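Local coordinates for mitogen activated protein kinase, putative (Leishmania donovani, PDB 4QNY) that probably phosphorylates serine and threonine residues of target proteins in a mitogen-activated signalling cascade, using ATP and magnesium, at residues A[108-116]-A[153-163]; A[74-84]-A[164-172]. All coordinates share one frame; numbering follows the deposited sequence.

In the fold
Contact 1 (108-116 with 153-163) and contact 2 (74-84 with 164-172) have centres about 14 Å apart; they touch each other, as between Leu-157 and Lys-165, and both reach the bound nucleotide analogue. Along the chain contact 1 is nested inside the loop that contact 2 closes. They share a small antiparallel sheet, with strand 156-158 between 110-111 and 164-166. Contact 1 supplies the hinge, ribose and Asn-155 side of the pocket, while contact 2 ties helix 62-77 and the loop after it to the DFG segment. Their metal ligands, Asn-155 and Asp-168, hold one magnesium ion between them, so both contacts shape a single nucleotide site.

Contact 1: A[108-116]-A[153-163]; sequences METDLKQVL and PANILVNTNCD. With MG (magnesium ion), chain C; ANP (phosphoaminophosphonic acid-adenylate ester), chain D.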
loop_
_atom_site.group_PDB
_atom_site.type_symbol
_atom_site.label_atom_id
_atom_site.label_comp_id
_atom_site.label_asym_id
_atom_site.label_seq_id
_atom_site.Cartn_x
_atom_site.Cartn_y
_atom_site.Cartn_z
ATOM N N MET A 108 -13.739 5.486 4.231
ATOM C CA MET A 108 -14.041 4.080 4.006
ATOM C C MET A 108 -14.301 3.415 5.353
ATOM O O MET A 108 -13.819 3.882 6.385
ATOM C CB MET A 108 -12.900 3.386 3.259
ATOM C CG MET A 108 -12.689 3.899 1.839
ATOM S SD MET A 108 -14.029 3.451 0.713
ATOM C CE MET A 108 -13.748 1.689 0.541
ATOM N N GLU A 109 -15.068 2.330 5.341
ATOM C CA GLU A 109 -15.518 1.697 6.578
ATOM C C GLU A 109 -14.370 1.095 7.392
ATOM O O GLU A 109 -14.318 1.260 8.610
ATOM C CB GLU A 109 -16.563 0.625 6.264
ATOM C CG GLU A 109 -17.849 1.187 5.671
ATOM C CD GLU A 109 -18.859 0.113 5.317
ATOM O OE1 GLU A 109 -18.719 -1.024 5.814
ATOM O OE2 GLU A 109 -19.793 0.407 4.542
ATOM N N THR A 110 -13.454 0.406 6.719
ATOM C CA THR A 110 -12.327 -0.237 7.392
ATOM C C THR A 110 -11.242 -0.609 6.384
ATOM O O THR A 110 -11.281 -0.162 5.238
ATOM C CB THR A 110 -12.775 -1.502 8.156
ATOM O OG1 THR A 110 -11.645 -2.104 8.798
ATOM C CG2 THR A 110 -13.411 -2.507 7.205
ATOM N N ASP A 111 -10.270 -1.413 6.802
ATOM C CA ASP A 111 -9.296 -1.935 5.850
ATOM C C ASP A 111 -9.085 -3.439 6.045
ATOM O O ASP A 111 -9.628 -4.036 6.975
ATOM C CB ASP A 111 -7.966 -1.173 5.950
ATOM C CG ASP A 111 -7.304 -1.304 7.308
ATOM O OD1 ASP A 111 -7.072 -2.441 7.759
ATOM O OD2 ASP A 111 -7.008 -0.270 7.938
ATOM N N LEU A 112 -8.285 -4.038 5.170
ATOM C CA LEU A 112 -8.155 -5.493 5.116
ATOM C C LEU A 112 -7.402 -6.126 6.294
ATOM O O LEU A 112 -7.681 -7.267 6.646
ATOM C CB LEU A 112 -7.474 -5.904 3.805
ATOM C CG LEU A 112 -8.375 -6.009 2.572
ATOM C CD1 LEU A 112 -7.619 -6.628 1.407
ATOM C CD2 LEU A 112 -9.628 -6.813 2.890
ATOM N N LYS A 113 -6.447 -5.409 6.882
ATOM C CA LYS A 113 -5.677 -5.921 8.020
ATOM C C LYS A 113 -6.559 -6.285 9.219
ATOM O O LYS A 113 -6.455 -7.428 9.740
ATOM C CB LYS A 113 -4.641 -4.895 8.460
ATOM C CG LYS A 113 -3.909 -5.301 9.719
ATOM C CD LYS A 113 -2.804 -4.331 10.082
ATOM C CE LYS A 113 -2.050 -4.829 11.305
ATOM N NZ LYS A 113 -0.809 -4.047 11.547
ATOM N N GLN A 114 -7.273 -5.257 9.739
ATOM C CA GLN A 114 -8.625 -5.358 10.395
ATOM C C GLN A 114 -9.606 -6.440 10.078
ATOM O O GLN A 114 -10.109 -7.088 10.985
ATOM C CB GLN A 114 -9.413 -4.074 10.163
ATOM C CG GLN A 114 -9.639 -2.939 11.337
ATOM C CD GLN A 114 -8.832 -1.672 11.011
ATOM O OE1 GLN A 114 -8.520 -1.613 9.845
ATOM N NE2 GLN A 114 -8.793 -0.619 11.891
ATOM N N VAL A 115 -9.991 -6.514 8.807
ATOM C CA VAL A 115 -10.989 -7.478 8.343
ATOM C C VAL A 115 -10.484 -8.897 8.555
ATOM O O VAL A 115 -11.227 -9.787 8.981
ATOM C CB VAL A 115 -11.341 -7.275 6.837
ATOM C CG1 VAL A 115 -12.035 -8.509 6.257
ATOM C CG2 VAL A 115 -12.214 -6.043 6.640
ATOM N N LEU A 116 -9.204 -9.092 8.256
ATOM C CA LEU A 116 -8.548 -10.379 8.420
ATOM C C LEU A 116 -8.355 -10.727 9.894
ATOM O O LEU A 116 -8.485 -11.887 10.288
ATOM C CB LEU A 116 -7.199 -10.373 7.698
ATOM C CG LEU A 116 -7.252 -10.389 6.168
ATOM C CD1 LEU A 116 -5.909 -9.988 5.577
ATOM C CD2 LEU A 116 -7.670 -11.762 5.672
ATOM N N PRO A 153 -2.196 -5.102 3.577
ATOM C CA PRO A 153 -3.612 -5.114 3.968
ATOM C C PRO A 153 -4.073 -3.823 4.642
ATOM O O PRO A 153 -5.208 -3.394 4.427
ATOM C CB PRO A 153 -3.689 -6.286 4.947
ATOM C CG PRO A 153 -2.627 -7.213 4.488
ATOM C CD PRO A 153 -1.509 -6.342 3.983
ATOM N N ALA A 154 -3.202 -3.213 5.440
ATOM C CA ALA A 154 -3.537 -1.980 6.146
ATOM C C ALA A 154 -3.716 -0.811 5.181
ATOM O O ALA A 154 -4.425 0.148 5.482
ATOM C CB ALA A 154 -2.467 -1.652 7.179
ATOM N N ASN A 155 -3.071 -0.897 4.021
ATOM C CA ASN A 155 -3.168 0.151 3.011
ATOM C C ASN A 155 -4.242 -0.149 1.968
ATOM O O ASN A 155 -4.273 0.464 0.901
ATOM C CB ASN A 155 -1.813 0.359 2.331
ATOM C CG ASN A 155 -0.765 0.909 3.280
ATOM O OD1 ASN A 155 -1.095 1.461 4.329
ATOM N ND2 ASN A 155 0.505 0.767 2.914
ATOM N N ILE A 156 -5.122 -1.092 2.287
ATOM C CA ILE A 156 -6.230 -1.450 1.407
ATOM C C ILE A 156 -7.569 -1.219 2.104
ATOM O O ILE A 156 -7.938 -1.970 3.000
ATOM C CB ILE A 156 -6.147 -2.922 0.960
ATOM C CG1 ILE A 156 -4.796 -3.218 0.303
ATOM C CG2 ILE A 156 -7.286 -3.250 0.017
ATOM C CD1 ILE A 156 -4.592 -2.525 -1.026
ATOM N N LEU A 157 -8.298 -0.190 1.679
ATOM C CA LEU A 157 -9.543 0.198 2.341
ATOM C C LEU A 157 -10.773 -0.455 1.709
ATOM O O LEU A 157 -10.903 -0.501 0.487
ATOM C CB LEU A 157 -9.695 1.719 2.321
ATOM C CG LEU A 157 -8.584 2.520 3.004
ATOM C CD1 LEU A 157 -8.765 4.010 2.759
ATOM C CD2 LEU A 157 -8.541 2.221 4.494
ATOM N N VAL A 158 -11.680 -0.949 2.550
ATOM C CA VAL A 158 -12.859 -1.667 2.066
ATOM C C VAL A 158 -14.141 -1.302 2.814
ATOM O O VAL A 158 -14.101 -0.824 3.949
ATOM C CB VAL A 158 -12.665 -3.198 2.168
ATOM C CG1 VAL A 158 -11.631 -3.681 1.159
ATOM C CG2 VAL A 158 -12.272 -3.592 3.583
ATOM N N ASN A 159 -15.277 -1.533 2.161
ATOM C CA ASN A 159 -16.588 -1.356 2.778
ATOM C C ASN A 159 -17.321 -2.687 2.900
ATOM O O ASN A 159 -16.801 -3.729 2.497
ATOM C CB ASN A 159 -17.441 -0.372 1.973
ATOM C CG ASN A 159 -16.876 1.033 1.975
ATOM O OD1 ASN A 159 -16.186 1.435 2.911
ATOM N ND2 ASN A 159 -17.170 1.791 0.926
ATOM N N THR A 160 -18.530 -2.650 3.450
ATOM C CA THR A 160 -19.364 -3.843 3.551
ATOM C C THR A 160 -19.911 -4.197 2.170
ATOM O O THR A 160 -20.334 -5.327 1.920
ATOM C CB THR A 160 -20.524 -3.645 4.549
ATOM O OG1 THR A 160 -20.027 -3.034 5.745
ATOM C CG2 THR A 160 -21.169 -4.979 4.903
ATOM N N ASN A 161 -19.883 -3.219 1.269
ATOM C CA ASN A 161 -20.244 -3.436 -0.127
ATOM C C ASN A 161 -19.130 -4.152 -0.884
ATOM O O ASN A 161 -19.250 -4.410 -2.083
ATOM C CB ASN A 161 -20.558 -2.105 -0.811
ATOM C CG ASN A 161 -21.625 -1.310 -0.084
ATOM O OD1 ASN A 161 -21.386 -0.774 0.999
ATOM N ND2 ASN A 161 -22.809 -1.222 -0.681
ATOM N N CYS A 162 -18.047 -4.450 -0.168
ATOM C CA CYS A 162 -16.833 -5.048 -0.725
ATOM C C CYS A 162 -16.156 -4.134 -1.746
ATOM O O CYS A 162 -15.298 -4.577 -2.509
ATOM C CB CYS A 162 -17.132 -6.413 -1.355
ATOM S SG CYS A 162 -17.320 -7.756 -0.161
ATOM N N ASP A 163 -16.539 -2.861 -1.753
ATOM C CA ASP A 163 -15.851 -1.866 -2.567
ATOM C C ASP A 163 -14.454 -1.651 -2.001
ATOM O O ASP A 163 -14.265 -1.651 -0.787
ATOM C CB ASP A 163 -16.627 -0.548 -2.602
ATOM C CG ASP A 163 -17.937 -0.662 -3.361
ATOM O OD1 ASP A 163 -18.070 -1.585 -4.191
ATOM O OD2 ASP A 163 -18.833 0.177 -3.129
HETATM MG MG MG C . -0.547 2.843 5.769
HETATM P PG ANP D . 2.063 7.472 5.819
HETATM O O1G ANP D . 1.475 8.415 6.820
HETATM O O2G ANP D . 1.736 7.993 4.367
HETATM O O3G ANP D . 3.635 7.432 6.001
HETATM P PB ANP D . 0.274 5.771 7.212
HETATM O O1B ANP D . 0.754 6.406 8.476
HETATM O O2B ANP D . 0.011 4.261 7.485
HETATM N N3B ANP D . 1.439 5.904 6.006
HETATM P PA ANP D . -2.257 5.685 6.087
HETATM O O1A ANP D . -1.880 4.306 5.698
HETATM O O2A ANP D . -2.721 6.536 4.901
HETATM O O3A ANP D . -1.041 6.479 6.753
HETATM O "O5'" ANP D . -3.389 5.587 7.190
HETATM C "C5'" ANP D . -3.258 4.734 8.347
HETATM C "C4'" ANP D . -4.567 4.019 8.581
HETATM O "O4'" ANP D . -5.648 4.972 8.613
HETATM C "C3'" ANP D . -4.970 3.019 7.507
HETATM O "O3'" ANP D . -4.345 1.758 7.721
HETATM C "C2'" ANP D . -6.487 2.944 7.689
HETATM O "O2'" ANP D . -6.849 2.024 8.713
HETATM C "C1'" ANP D . -6.832 4.379 8.111
HETATM N N9 ANP D . -7.337 5.205 7.020
HETATM C C8 ANP D . -6.602 5.952 6.142
HETATM N N7 ANP D . -7.319 6.601 5.251
HETATM C C5 ANP D . -8.620 6.246 5.573
HETATM C C6 ANP D . -9.864 6.601 5.004
HETATM N N6 ANP D . -9.997 7.416 3.956
HETATM N N1 ANP D . -10.978 6.075 5.562
HETATM C C2 ANP D . -10.850 5.256 6.610
HETATM N N3 ANP D . -9.736 4.855 7.228
HETATM C C4 ANP D . -8.652 5.389 6.656
HETATM O O HOH W 1 1.011 1.658 6.093
HETATM O O HOH W 2 -1.609 1.809 7.191
#
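The side-chain amide of Asn-159 is flanked on both faces: CE of Met-108 lies over one, 3.4 Å from OD1, and the Glu-109 side chain passes the other with its carboxylate plane turned 24° from the amide. OD1 also takes the backbone N of Glu-109 at 2.8 Å in a nearly straight bond (167°), which helps fix the amide. A second flat group, the adenine, rests on Leu-157, whose CD1 lies 3.6 Å from C5; a branched apolar residue suits that surface. Met-108 N, in the hinge that reads the adenine edge in protein kinases generally, donates to N1 at 3.1 Å. Asp-111 is the N-cap of helix 112-117. With CG set between the backbone N and the carbonyl carbon (chi1 62°), its carboxylate turns to the ribose, where OD2 accepts from O2' in a bond modelled very short and so of doubtful length. Ala-154 O accepts from O3' at 2.8 Å, and Asn-155 OD1 binds magnesium at 2.1 Å. Thr-110 and Val-158 form a hydrogen-bonded antiparallel pair, and Leu-112 N donates to Ile-156 O at 3.0 Å. Leu-112 CD1 packs on Ile-156 CG2 at 3.7 Å. In the C-terminal lobe, Leu-112, Pro-153 and Ile-156 abut Ile-215 of helix 206-219, and Val-158 meets Phe-130 of helix 124-143 and Leu-164 of the neighbouring strand.

Contact 2: A[74-84]-A[164-172]; sequences LLAHFNDDNII and LKICDFGLA. With MG (magnesium ion), chain C; ANP (phosphoaminophosphonic acid-adenylate ester), chain D.
The DFG motif, Asp-168 to Gly-170, and the strand leading into it are joined here to helix 62-77 and the loop that follows, a buried junction between that helix and the strand into the DFG motif. Phe-169 carries the apolar half. Its CG stands anti to its own carbonyl carbon (chi1 -66°), which sends the ring toward the helix end. Leu-75 CD2 approaches CD2 of that ring at 3.8 Å, Leu-74 CD1 lies 3.8 Å from CB of Phe-169, and Ile-83 CG2 reaches the ring edge at CZ. The Phe-78 ring runs nearly parallel to it, at 26°, but is slid so far that the two barely overlap. A large apolar ring suits a place bordered by two methyl groups and a second ring.

Farther along, the backbones form a single bridge: Ile-166 N donates to Asn-82 O at 3.0 Å, and Ile-84 N to Ile-166 O at 3.2 Å. Asn-82 adds its side chain. ND2 donates to Leu-164 O at 2.9 Å, almost straight (171°) and with the acceptor close to the amide plane, a bond that asparagine can make to the Leu-164 carbonyl at the edge of the strand. An Asx turn, Asp-80 OD2 accepting from Asn-82 N, shapes the loop, and the same OD2 makes a salt bridge to Arg-136. Next to Phe-169 on the strand side, Asp-168 points the other way, to the site: its OD2 binds magnesium at 2.1 Å, and OD1 accepts from Gly-170 N in a second Asx turn. Gly-170, lacking a side chain, passes close to O2G of the nucleotide.

Phe-169 in touch with Leu-75 and, edge-to-face, with the His-148 ring, and Asp-168 on the metal, make the DFG-in arrangement, consistent with an assembled regulatory spine of a protein kinase.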
loop_
_atom_site.group_PDB
_atom_site.type_symbol
_atom_site.label_atom_id
_atom_site.label_comp_id
_atom_site.label_asym_id
_atom_site.label_seq_id
_atom_site.Cartn_x
_atom_site.Cartn_y
_atom_site.Cartn_z
ATOM N N LEU A 74 -0.002 12.751 -5.737
ATOM C CA LEU A 74 -0.520 11.512 -6.306
ATOM C C LEU A 74 -2.010 11.345 -6.030
ATOM O O LEU A 74 -2.764 10.927 -6.908
ATOM C CB LEU A 74 0.253 10.312 -5.758
ATOM C CG LEU A 74 1.667 10.133 -6.312
ATOM C CD1 LEU A 74 2.478 9.244 -5.397
ATOM C CD2 LEU A 74 1.619 9.552 -7.717
ATOM N N LEU A 75 -2.431 11.671 -4.811
ATOM C CA LEU A 75 -3.841 11.582 -4.442
ATOM C C LEU A 75 -4.698 12.493 -5.316
ATOM O O LEU A 75 -5.801 12.126 -5.718
ATOM C CB LEU A 75 -4.035 11.933 -2.965
ATOM C CG LEU A 75 -3.595 10.875 -1.952
ATOM C CD1 LEU A 75 -3.655 11.428 -0.538
ATOM C CD2 LEU A 75 -4.455 9.625 -2.078
ATOM N N ALA A 76 -4.179 13.680 -5.613
ATOM C CA ALA A 76 -4.875 14.624 -6.476
ATOM C C ALA A 76 -4.771 14.202 -7.937
ATOM O O ALA A 76 -5.627 14.543 -8.757
ATOM C CB ALA A 76 -4.318 16.025 -6.288
ATOM N N HIS A 77 -3.720 13.454 -8.255
ATOM C CA HIS A 77 -3.469 13.017 -9.624
ATOM C C HIS A 77 -4.488 11.984 -10.094
ATOM O O HIS A 77 -4.879 11.973 -11.260
ATOM C CB HIS A 77 -2.054 12.444 -9.746
ATOM C CG HIS A 77 -1.720 11.944 -11.117
ATOM N ND1 HIS A 77 -1.859 10.622 -11.481
ATOM C CD2 HIS A 77 -1.253 12.589 -12.212
ATOM C CE1 HIS A 77 -1.493 10.474 -12.742
ATOM N NE2 HIS A 77 -1.120 11.653 -13.209
ATOM N N PHE A 78 -4.916 11.117 -9.182
ATOM C CA PHE A 78 -5.839 10.044 -9.529
ATOM C C PHE A 78 -7.295 10.412 -9.258
ATOM O O PHE A 78 -7.614 11.046 -8.253
ATOM C CB PHE A 78 -5.483 8.765 -8.766
ATOM C CG PHE A 78 -4.150 8.186 -9.142
ATOM C CD1 PHE A 78 -3.952 7.623 -10.393
ATOM C CD2 PHE A 78 -3.099 8.193 -8.243
ATOM C CE1 PHE A 78 -2.726 7.088 -10.741
ATOM C CE2 PHE A 78 -1.871 7.659 -8.584
ATOM C CZ PHE A 78 -1.685 7.105 -9.834
ATOM N N ASN A 79 -8.170 10.008 -10.172
ATOM C CA ASN A 79 -9.607 10.174 -10.001
ATOM C C ASN A 79 -10.315 8.881 -10.382
ATOM O O ASN A 79 -10.891 8.769 -11.464
ATOM C CB ASN A 79 -10.125 11.341 -10.841
ATOM C CG ASN A 79 -11.563 11.702 -10.516
ATOM O OD1 ASN A 79 -12.004 11.570 -9.374
ATOM N ND2 ASN A 79 -12.300 12.160 -11.521
ATOM N N ASP A 80 -10.258 7.902 -9.485
ATOM C CA ASP A 80 -10.769 6.568 -9.771
ATOM C C ASP A 80 -11.474 5.985 -8.552
ATOM O O ASP A 80 -11.188 6.368 -7.418
ATOM C CB ASP A 80 -9.625 5.655 -10.221
ATOM C CG ASP A 80 -10.114 4.328 -10.758
ATOM O OD1 ASP A 80 -10.521 4.277 -11.938
ATOM O OD2 ASP A 80 -10.082 3.334 -10.002
ATOM N N ASP A 81 -12.396 5.056 -8.786
ATOM C CA ASP A 81 -13.206 4.493 -7.712
ATOM C C ASP A 81 -12.432 3.514 -6.828
ATOM O O ASP A 81 -12.813 3.280 -5.682
ATOM C CB ASP A 81 -14.442 3.801 -8.289
ATOM C CG ASP A 81 -15.392 4.770 -8.965
ATOM O OD1 ASP A 81 -15.872 5.704 -8.287
ATOM O OD2 ASP A 81 -15.659 4.601 -10.173
ATOM N N ASN A 82 -11.351 2.948 -7.353
ATOM C CA ASN A 82 -10.557 1.989 -6.585
ATOM C C ASN A 82 -9.282 2.601 -6.016
ATOM O O ASN A 82 -8.396 1.890 -5.538
ATOM C CB ASN A 82 -10.219 0.770 -7.445
ATOM C CG ASN A 82 -11.445 -0.058 -7.791
ATOM O OD1 ASN A 82 -11.647 -0.440 -8.942
ATOM N ND2 ASN A 82 -12.272 -0.335 -6.788
ATOM N N ILE A 83 -9.194 3.926 -6.074
ATOM C CA ILE A 83 -8.103 4.663 -5.446
ATOM C C ILE A 83 -8.702 5.759 -4.572
ATOM O O ILE A 83 -9.532 6.538 -5.039
ATOM C CB ILE A 83 -7.146 5.279 -6.486
ATOM C CG1 ILE A 83 -6.562 4.191 -7.391
ATOM C CG2 ILE A 83 -6.032 6.053 -5.797
ATOM C CD1 ILE A 83 -5.719 4.726 -8.529
ATOM N N ILE A 84 -8.290 5.810 -3.308
ATOM C CA ILE A 84 -8.879 6.744 -2.353
ATOM C C ILE A 84 -8.731 8.190 -2.838
ATOM O O ILE A 84 -7.662 8.616 -3.281
ATOM C CB ILE A 84 -8.261 6.577 -0.938
ATOM C CG1 ILE A 84 -9.077 7.352 0.099
ATOM C CG2 ILE A 84 -6.788 6.971 -0.914
ATOM C CD1 ILE A 84 -10.453 6.769 0.345
ATOM N N LEU A 164 -13.475 -1.470 -2.881
ATOM C CA LEU A 164 -12.081 -1.415 -2.457
ATOM C C LEU A 164 -11.389 -0.139 -2.927
ATOM O O LEU A 164 -11.629 0.332 -4.037
ATOM C CB LEU A 164 -11.335 -2.648 -2.977
ATOM C CG LEU A 164 -9.921 -2.934 -2.467
ATOM C CD1 LEU A 164 -9.721 -4.433 -2.339
ATOM C CD2 LEU A 164 -8.871 -2.339 -3.393
ATOM N N LYS A 165 -10.531 0.414 -2.071
ATOM C CA LYS A 165 -9.754 1.605 -2.411
ATOM C C LYS A 165 -8.338 1.536 -1.842
ATOM O O LYS A 165 -8.151 1.345 -0.640
ATOM C CB LYS A 165 -10.453 2.871 -1.905
ATOM C CG LYS A 165 -11.728 3.226 -2.654
ATOM C CD LYS A 165 -12.294 4.557 -2.191
ATOM C CE LYS A 165 -13.607 4.869 -2.890
ATOM N NZ LYS A 165 -14.188 6.160 -2.426
ATOM N N ILE A 166 -7.344 1.697 -2.711
ATOM C CA ILE A 166 -5.944 1.685 -2.297
ATOM C C ILE A 166 -5.525 3.046 -1.743
ATOM O O ILE A 166 -5.817 4.080 -2.341
ATOM C CB ILE A 166 -5.014 1.300 -3.470
ATOM C CG1 ILE A 166 -5.245 -0.157 -3.880
ATOM C CG2 ILE A 166 -3.553 1.514 -3.098
ATOM C CD1 ILE A 166 -4.263 -0.663 -4.915
ATOM N N CYS A 167 -4.845 3.041 -0.599
ATOM C CA CYS A 167 -4.382 4.280 0.018
ATOM C C CYS A 167 -2.889 4.238 0.339
ATOM O O CYS A 167 -2.195 3.282 -0.013
ATOM C CB CYS A 167 -5.177 4.571 1.295
ATOM S SG CYS A 167 -4.841 3.442 2.668
ATOM N N ASP A 168 -2.416 5.294 1.000
ATOM C CA ASP A 168 -1.034 5.409 1.471
ATOM C C ASP A 168 -0.012 5.388 0.333
ATOM O O ASP A 168 0.642 4.375 0.087
ATOM C CB ASP A 168 -0.720 4.295 2.476
ATOM C CG ASP A 168 0.500 4.601 3.330
ATOM O OD1 ASP A 168 1.309 5.468 2.939
ATOM O OD2 ASP A 168 0.651 3.968 4.396
ATOM N N PHE A 169 0.129 6.523 -0.346
ATOM C CA PHE A 169 1.151 6.679 -1.376
ATOM C C PHE A 169 2.396 7.343 -0.797
ATOM O O PHE A 169 3.070 8.117 -1.476
ATOM C CB PHE A 169 0.613 7.499 -2.550
ATOM C CG PHE A 169 -0.491 6.820 -3.312
ATOM C CD1 PHE A 169 -0.201 5.982 -4.375
ATOM C CD2 PHE A 169 -1.816 7.023 -2.965
ATOM C CE1 PHE A 169 -1.214 5.355 -5.078
ATOM C CE2 PHE A 169 -2.833 6.399 -3.664
ATOM C CZ PHE A 169 -2.531 5.565 -4.723
ATOM N N GLY A 170 2.699 7.031 0.460
ATOM C CA GLY A 170 3.802 7.658 1.165
ATOM C C GLY A 170 5.177 7.147 0.775
ATOM O O GLY A 170 6.185 7.799 1.043
ATOM N N LEU A 171 5.222 5.978 0.146
ATOM C CA LEU A 171 6.490 5.393 -0.278
ATOM C C LEU A 171 6.519 5.142 -1.779
ATOM O O LEU A 171 7.352 4.380 -2.270
ATOM C CB LEU A 171 6.757 4.084 0.469
ATOM C CG LEU A 171 7.238 4.189 1.917
ATOM C CD1 LEU A 171 7.417 2.802 2.516
ATOM C CD2 LEU A 171 8.535 4.977 1.990
ATOM N N ALA A 172 5.612 5.788 -2.503
ATOM C CA ALA A 172 5.480 5.571 -3.939
ATOM C C ALA A 172 6.739 5.981 -4.698
ATOM O O ALA A 172 7.400 6.961 -4.348
ATOM C CB ALA A 172 4.274 6.317 -4.475
HETATM MG MG MG C . -0.547 2.843 5.769
HETATM P PG ANP D . 2.063 7.472 5.819
HETATM O O1G ANP D . 1.475 8.415 6.820
HETATM O O2G ANP D . 1.736 7.993 4.367
HETATM O O3G ANP D . 3.635 7.432 6.001
HETATM P PB ANP D . 0.274 5.771 7.212
HETATM O O1B ANP D . 0.754 6.406 8.476
HETATM O O2B ANP D . 0.011 4.261 7.485
HETATM N N3B ANP D . 1.439 5.904 6.006
HETATM P PA ANP D . -2.257 5.685 6.087
HETATM O O1A ANP D . -1.880 4.306 5.698
HETATM O O2A ANP D . -2.721 6.536 4.901
HETATM O O3A ANP D . -1.041 6.479 6.753
HETATM O "O5'" ANP D . -3.389 5.587 7.190
HETATM C "C5'" ANP D . -3.258 4.734 8.347
HETATM C "C4'" ANP D . -4.567 4.019 8.581
HETATM O "O4'" ANP D . -5.648 4.972 8.613
HETATM C "C3'" ANP D . -4.970 3.019 7.507
HETATM O "O3'" ANP D . -4.345 1.758 7.721
HETATM C "C2'" ANP D . -6.487 2.944 7.689
HETATM O "O2'" ANP D . -6.849 2.024 8.713
HETATM C "C1'" ANP D . -6.832 4.379 8.111
HETATM N N9 ANP D . -7.337 5.205 7.020
HETATM C C8 ANP D . -6.602 5.952 6.142
HETATM N N7 ANP D . -7.319 6.601 5.251
HETATM C C5 ANP D . -8.620 6.246 5.573
HETATM C C6 ANP D . -9.864 6.601 5.004
HETATM N N6 ANP D . -9.997 7.416 3.956
HETATM N N1 ANP D . -10.978 6.075 5.562
HETATM C C2 ANP D . -10.850 5.256 6.610
HETATM N N3 ANP D . -9.736 4.855 7.228
HETATM C C4 ANP D . -8.652 5.389 6.656
HETATM O O HOH W 2 -1.609 1.809 7.191
HETATM O O HOH W 1 1.011 1.658 6.093
#